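Local coordinates for protein racemase (Pseudovibrio sp. JE062, PDB 3MKC) that belongs to the mandelate racemase / muconate lactonizing enzyme group of the enolase superfamily, with an enolase-type N-terminal domain and a TIM-barrel-like C-terminal domain, at residues 347-359 / 373-385. Residues are numbered along the deposited sequence; the frame is centred on the assembly and turned at random.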
loop_
_atom_site.group_PDB
_atom_site.type_symbol
_atom_site.label_atom_id
_atom_site.label_comp_id
_atom_site.label_asym_id
_atom_site.label_seq_id
_atom_site.Cartn_x
_atom_site.Cartn_y
_atom_site.Cartn_z
ATOM N N ASP A 347 -12.723 4.094 10.062
ATOM C CA ASP A 347 -12.488 4.853 11.276
ATOM C C ASP A 347 -10.980 4.942 11.435
ATOM O O ASP A 347 -10.269 3.956 11.235
ATOM C CB ASP A 347 -13.108 4.155 12.487
ATOM C CG ASP A 347 -14.623 4.127 12.427
ATOM O OD1 ASP A 347 -15.216 5.173 12.092
ATOM O OD2 ASP A 347 -15.216 3.068 12.720
ATOM N N GLY A 348 -10.497 6.125 11.779
ATOM C CA GLY A 348 -9.071 6.318 11.947
ATOM C C GLY A 348 -8.739 7.792 11.898
ATOM O O GLY A 348 -8.600 8.371 10.819
ATOM N N GLU A 349 -8.621 8.399 13.073
ATOM C CA GLU A 349 -8.309 9.818 13.189
ATOM C C GLU A 349 -7.055 10.185 12.400
ATOM O O GLU A 349 -7.023 11.187 11.692
ATOM C CB GLU A 349 -8.095 10.195 14.659
ATOM C CG GLU A 349 -9.338 10.156 15.555
ATOM C CD GLU A 349 -9.852 8.752 15.823
ATOM O OE1 GLU A 349 -9.029 7.819 15.929
ATOM O OE2 GLU A 349 -11.085 8.582 15.948
ATOM N N LEU A 350 -6.020 9.363 12.532
ATOM C CA LEU A 350 -4.756 9.608 11.849
ATOM C C LEU A 350 -4.944 9.655 10.333
ATOM O O LEU A 350 -4.466 10.573 9.662
ATOM C CB LEU A 350 -3.759 8.511 12.223
ATOM C CG LEU A 350 -2.305 8.943 12.352
ATOM C CD1 LEU A 350 -2.192 10.102 13.336
ATOM C CD2 LEU A 350 -1.480 7.760 12.825
ATOM N N ARG A 351 -5.642 8.659 9.799
ATOM C CA ARG A 351 -5.903 8.592 8.366
ATOM C C ARG A 351 -6.730 9.794 7.917
ATOM O O ARG A 351 -6.577 10.290 6.800
ATOM C CB ARG A 351 -6.666 7.310 8.031
ATOM C CG ARG A 351 -7.241 7.292 6.619
ATOM C CD ARG A 351 -6.136 7.264 5.579
ATOM N NE ARG A 351 -6.657 7.353 4.218
ATOM C CZ ARG A 351 -7.050 8.481 3.636
ATOM N NH1 ARG A 351 -6.982 9.632 4.292
ATOM N NH2 ARG A 351 -7.515 8.458 2.395
ATOM N N LYS A 352 -7.608 10.258 8.796
ATOM C CA LYS A 352 -8.475 11.387 8.482
ATOM C C LYS A 352 -7.867 12.787 8.598
ATOM O O LYS A 352 -8.108 13.637 7.739
ATOM C CB LYS A 352 -9.726 11.337 9.357
ATOM C CG LYS A 352 -10.640 10.151 9.120
ATOM C CD LYS A 352 -11.881 10.300 9.981
ATOM C CE LYS A 352 -12.912 9.226 9.697
ATOM N NZ LYS A 352 -14.158 9.483 10.464
ATOM N N TYR A 353 -7.073 13.028 9.639
ATOM C CA TYR A 353 -6.518 14.365 9.864
ATOM C C TYR A 353 -5.033 14.669 9.632
ATOM O O TYR A 353 -4.673 15.841 9.533
ATOM C CB TYR A 353 -6.839 14.813 11.294
ATOM C CG TYR A 353 -8.205 14.419 11.809
ATOM C CD1 TYR A 353 -9.370 14.826 11.158
ATOM C CD2 TYR A 353 -8.333 13.660 12.973
ATOM C CE1 TYR A 353 -10.634 14.489 11.660
ATOM C CE2 TYR A 353 -9.585 13.317 13.483
ATOM C CZ TYR A 353 -10.729 13.735 12.825
ATOM O OH TYR A 353 -11.961 13.404 13.341
ATOM N N LEU A 354 -4.169 13.660 9.544
ATOM C CA LEU A 354 -2.737 13.944 9.393
ATOM C C LEU A 354 -2.319 14.855 8.244
ATOM O O LEU A 354 -1.558 15.801 8.453
ATOM C CB LEU A 354 -1.924 12.651 9.325
ATOM C CG LEU A 354 -0.412 12.875 9.337
ATOM C CD1 LEU A 354 0.000 13.629 10.600
ATOM C CD2 LEU A 354 0.289 11.524 9.267
ATOM N N VAL A 355 -2.784 14.572 7.030
ATOM C CA VAL A 355 -2.428 15.417 5.896
ATOM C C VAL A 355 -3.653 15.946 5.174
ATOM O O VAL A 355 -4.759 15.422 5.331
ATOM C CB VAL A 355 -1.539 14.689 4.865
ATOM C CG1 VAL A 355 -0.150 14.464 5.440
ATOM C CG2 VAL A 355 -2.180 13.378 4.454
ATOM N N THR A 356 -3.435 16.986 4.378
ATOM C CA THR A 356 -4.504 17.635 3.627
ATOM C C THR A 356 -3.958 18.069 2.273
ATOM O O THR A 356 -2.772 18.357 2.138
ATOM C CB THR A 356 -5.013 18.883 4.385
ATOM O OG1 THR A 356 -6.148 19.438 3.704
ATOM C CG2 THR A 356 -3.921 19.930 4.458
ATOM N N PRO A 357 -4.817 18.121 1.244
ATOM C CA PRO A 357 -6.245 17.798 1.268
ATOM C C PRO A 357 -6.500 16.324 0.976
ATOM O O PRO A 357 -5.567 15.562 0.736
ATOM C CB PRO A 357 -6.803 18.692 0.175
ATOM C CG PRO A 357 -5.721 18.628 -0.853
ATOM C CD PRO A 357 -4.447 18.753 -0.034
ATOM N N GLU A 358 -7.772 15.939 0.998
ATOM C CA GLU A 358 -8.203 14.573 0.718
ATOM C C GLU A 358 -8.767 14.580 -0.700
ATOM O O GLU A 358 -9.577 15.445 -1.043
ATOM C CB GLU A 358 -9.305 14.161 1.702
ATOM C CG GLU A 358 -9.754 12.715 1.599
ATOM C CD GLU A 358 -8.697 11.750 2.089
ATOM O OE1 GLU A 358 -8.135 11.995 3.177
ATOM O OE2 GLU A 358 -8.436 10.746 1.394
ATOM N N ALA A 359 -8.339 13.629 -1.525
ATOM C CA ALA A 359 -8.818 13.562 -2.901
ATOM C C ALA A 359 -10.309 13.246 -2.930
ATOM O O ALA A 359 -10.786 12.382 -2.196
ATOM C CB ALA A 359 -8.048 12.502 -3.674
ATOM N N GLY A 373 4.157 17.254 -6.974
ATOM C CA GLY A 373 4.460 16.172 -6.054
ATOM C C GLY A 373 3.262 15.304 -5.715
ATOM O O GLY A 373 2.466 14.959 -6.588
ATOM N N LEU A 374 3.132 14.948 -4.440
ATOM C CA LEU A 374 2.025 14.108 -3.999
ATOM C C LEU A 374 0.772 14.902 -3.668
ATOM O O LEU A 374 -0.272 14.330 -3.358
ATOM C CB LEU A 374 2.450 13.272 -2.790
ATOM C CG LEU A 374 3.474 12.184 -3.118
ATOM C CD1 LEU A 374 3.875 11.449 -1.850
ATOM C CD2 LEU A 374 2.883 11.212 -4.128
ATOM N N GLY A 375 0.881 16.224 -3.728
ATOM C CA GLY A 375 -0.266 17.071 -3.454
ATOM C C GLY A 375 -0.805 16.971 -2.045
ATOM O O GLY A 375 -2.010 16.828 -1.837
ATOM N N ILE A 376 0.084 17.048 -1.065
ATOM C CA ILE A 376 -0.339 16.974 0.324
ATOM C C ILE A 376 0.565 17.790 1.226
ATOM O O ILE A 376 1.686 18.153 0.851
ATOM C CB ILE A 376 -0.313 15.528 0.855
ATOM C CG1 ILE A 376 1.062 14.910 0.587
ATOM C CG2 ILE A 376 -1.437 14.715 0.232
ATOM C CD1 ILE A 376 1.217 13.508 1.157
ATOM N N ASP A 377 0.064 18.073 2.422
ATOM C CA ASP A 377 0.836 18.807 3.406
ATOM C C ASP A 377 0.367 18.412 4.796
ATOM O O ASP A 377 -0.779 17.990 4.990
ATOM C CB ASP A 377 0.687 20.314 3.204
ATOM C CG ASP A 377 1.908 21.086 3.675
ATOM O OD1 ASP A 377 2.834 20.456 4.236
ATOM O OD2 ASP A 377 1.945 22.319 3.483
ATOM N N LEU A 378 1.265 18.541 5.764
ATOM C CA LEU A 378 0.954 18.188 7.139
ATOM C C LEU A 378 -0.016 19.158 7.781
ATOM O O LEU A 378 0.062 20.369 7.564
ATOM C CB LEU A 378 2.227 18.158 7.982
ATOM C CG LEU A 378 3.264 17.079 7.691
ATOM C CD1 LEU A 378 4.520 17.368 8.501
ATOM C CD2 LEU A 378 2.694 15.713 8.038
ATOM N N ASN A 379 -0.927 18.611 8.574
ATOM C CA ASN A 379 -1.895 19.408 9.304
ATOM C C ASN A 379 -1.227 19.712 10.650
ATOM O O ASN A 379 -1.316 18.923 11.592
ATOM C CB ASN A 379 -3.173 18.602 9.509
ATOM C CG ASN A 379 -4.175 19.318 10.376
ATOM O OD1 ASN A 379 -3.913 20.415 10.870
ATOM N ND2 ASN A 379 -5.334 18.701 10.571
ATOM N N GLN A 380 -0.557 20.858 10.731
ATOM C CA GLN A 380 0.168 21.242 11.940
ATOM C C GLN A 380 -0.649 21.275 13.233
ATOM O O GLN A 380 -0.177 20.804 14.267
ATOM C CB GLN A 380 0.852 22.593 11.729
ATOM C CG GLN A 380 1.702 22.659 10.473
ATOM C CD GLN A 380 2.513 23.938 10.387
ATOM O OE1 GLN A 380 1.982 25.039 10.555
ATOM N NE2 GLN A 380 3.806 23.799 10.114
ATOM N N GLU A 381 -1.857 21.831 13.188
ATOM C CA GLU A 381 -2.688 21.886 14.391
ATOM C C GLU A 381 -2.885 20.483 14.954
ATOM O O GLU A 381 -2.867 20.275 16.167
ATOM C CB GLU A 381 -4.063 22.493 14.094
ATOM C CG GLU A 381 -4.063 23.980 13.783
ATOM C CD GLU A 381 -5.456 24.592 13.891
ATOM O OE1 GLU A 381 -6.381 24.107 13.206
ATOM O OE2 GLU A 381 -5.628 25.558 14.666
ATOM N N PHE A 382 -3.077 19.518 14.063
ATOM C CA PHE A 382 -3.285 18.145 14.487
ATOM C C PHE A 382 -2.034 17.561 15.135
ATOM O O PHE A 382 -2.108 16.959 16.203
ATOM C CB PHE A 382 -3.689 17.276 13.302
ATOM C CG PHE A 382 -4.041 15.877 13.689
ATOM C CD1 PHE A 382 -5.173 15.627 14.455
ATOM C CD2 PHE A 382 -3.222 14.814 13.327
ATOM C CE1 PHE A 382 -5.487 14.338 14.859
ATOM C CE2 PHE A 382 -3.525 13.519 13.726
ATOM C CZ PHE A 382 -4.659 13.277 14.493
ATOM N N LEU A 383 -0.891 17.725 14.478
ATOM C CA LEU A 383 0.368 17.217 15.009
ATOM C C LEU A 383 0.663 17.825 16.368
ATOM O O LEU A 383 0.881 17.111 17.345
ATOM C CB LEU A 383 1.520 17.541 14.064
ATOM C CG LEU A 383 1.803 16.558 12.932
ATOM C CD1 LEU A 383 2.999 17.051 12.141
ATOM C CD2 LEU A 383 2.076 15.174 13.505
ATOM N N ALA A 384 0.669 19.153 16.418
ATOM C CA ALA A 384 0.947 19.873 17.649
ATOM C C ALA A 384 0.040 19.415 18.783
ATOM O O ALA A 384 0.443 19.431 19.944
ATOM C CB ALA A 384 0.790 21.372 17.422
ATOM N N SER A 385 -1.181 19.002 18.448
ATOM C CA SER A 385 -2.122 18.547 19.466
ATOM C C SER A 385 -1.720 17.168 19.964
ATOM O O SER A 385 -2.389 16.585 20.819
ATOM C CB SER A 385 -3.545 18.485 18.904
ATOM O OG SER A 385 -3.729 17.331 18.100
HETATM O O HOH W 1 -4.063 15.159 -1.618
#
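Thr-356 and Asp-377 form the hydrogen-bonded pair of a short two-stranded antiparallel ribbon, with Thr-356 N to Asp-377 O and Asp-377 N to Thr-356 O both 2.9 Å. Val-355 and Leu-378 make the adjoining non-hydrogen-bonded pair, and Asn-379 N extends the ladder to Leu-354 O. Past the cis peptide before Pro-357 the chains separate, and a water donates to both Pro-357 O and Gly-375 O. At the other end helices 349-353 and 380-384 run roughly antiparallel, their axes 11.1 Å apart.

Asn-379 joins ribbon to helix. Its CG lies anti to the backbone N (chi1 174°), which carries ND2 to Tyr-353 O at 3.1 Å, nearly in the plane of the amide, while OD1 caps the following helix through a weak bond from Phe-382 N. With both ends of the amide engaged, the OD1 end only weakly, the two bonds favour this flip. Phe-382 reaches across between the helices: Tyr-353 CB sits over one ring face, 3.8 Å from the Phe-382 centroid, in a CH-pi contact, and the two aromatic planes are inclined at 56°. Leu-350 CD1 meets the same phenyl ring at its edge, 3.7 Å from Phe-382 CE2. Beside it Leu-354 CD1 touches Leu-383 CD2 at 3.9 Å, and Val-355 CG1 packs on Leu-378 CD2.

The unit bridges the two domains. Leu-350 and Leu-383 lie on Val-20 of strand 12-22, Leu-354 reaches Thr-31 and Val-33 of strand 29-38, and Asp-377 OD1 is hydrogen-bonded to Tyr-43 OH, whereas Val-355 and Ile-376 pack against helix 319-331 of the barrel domain.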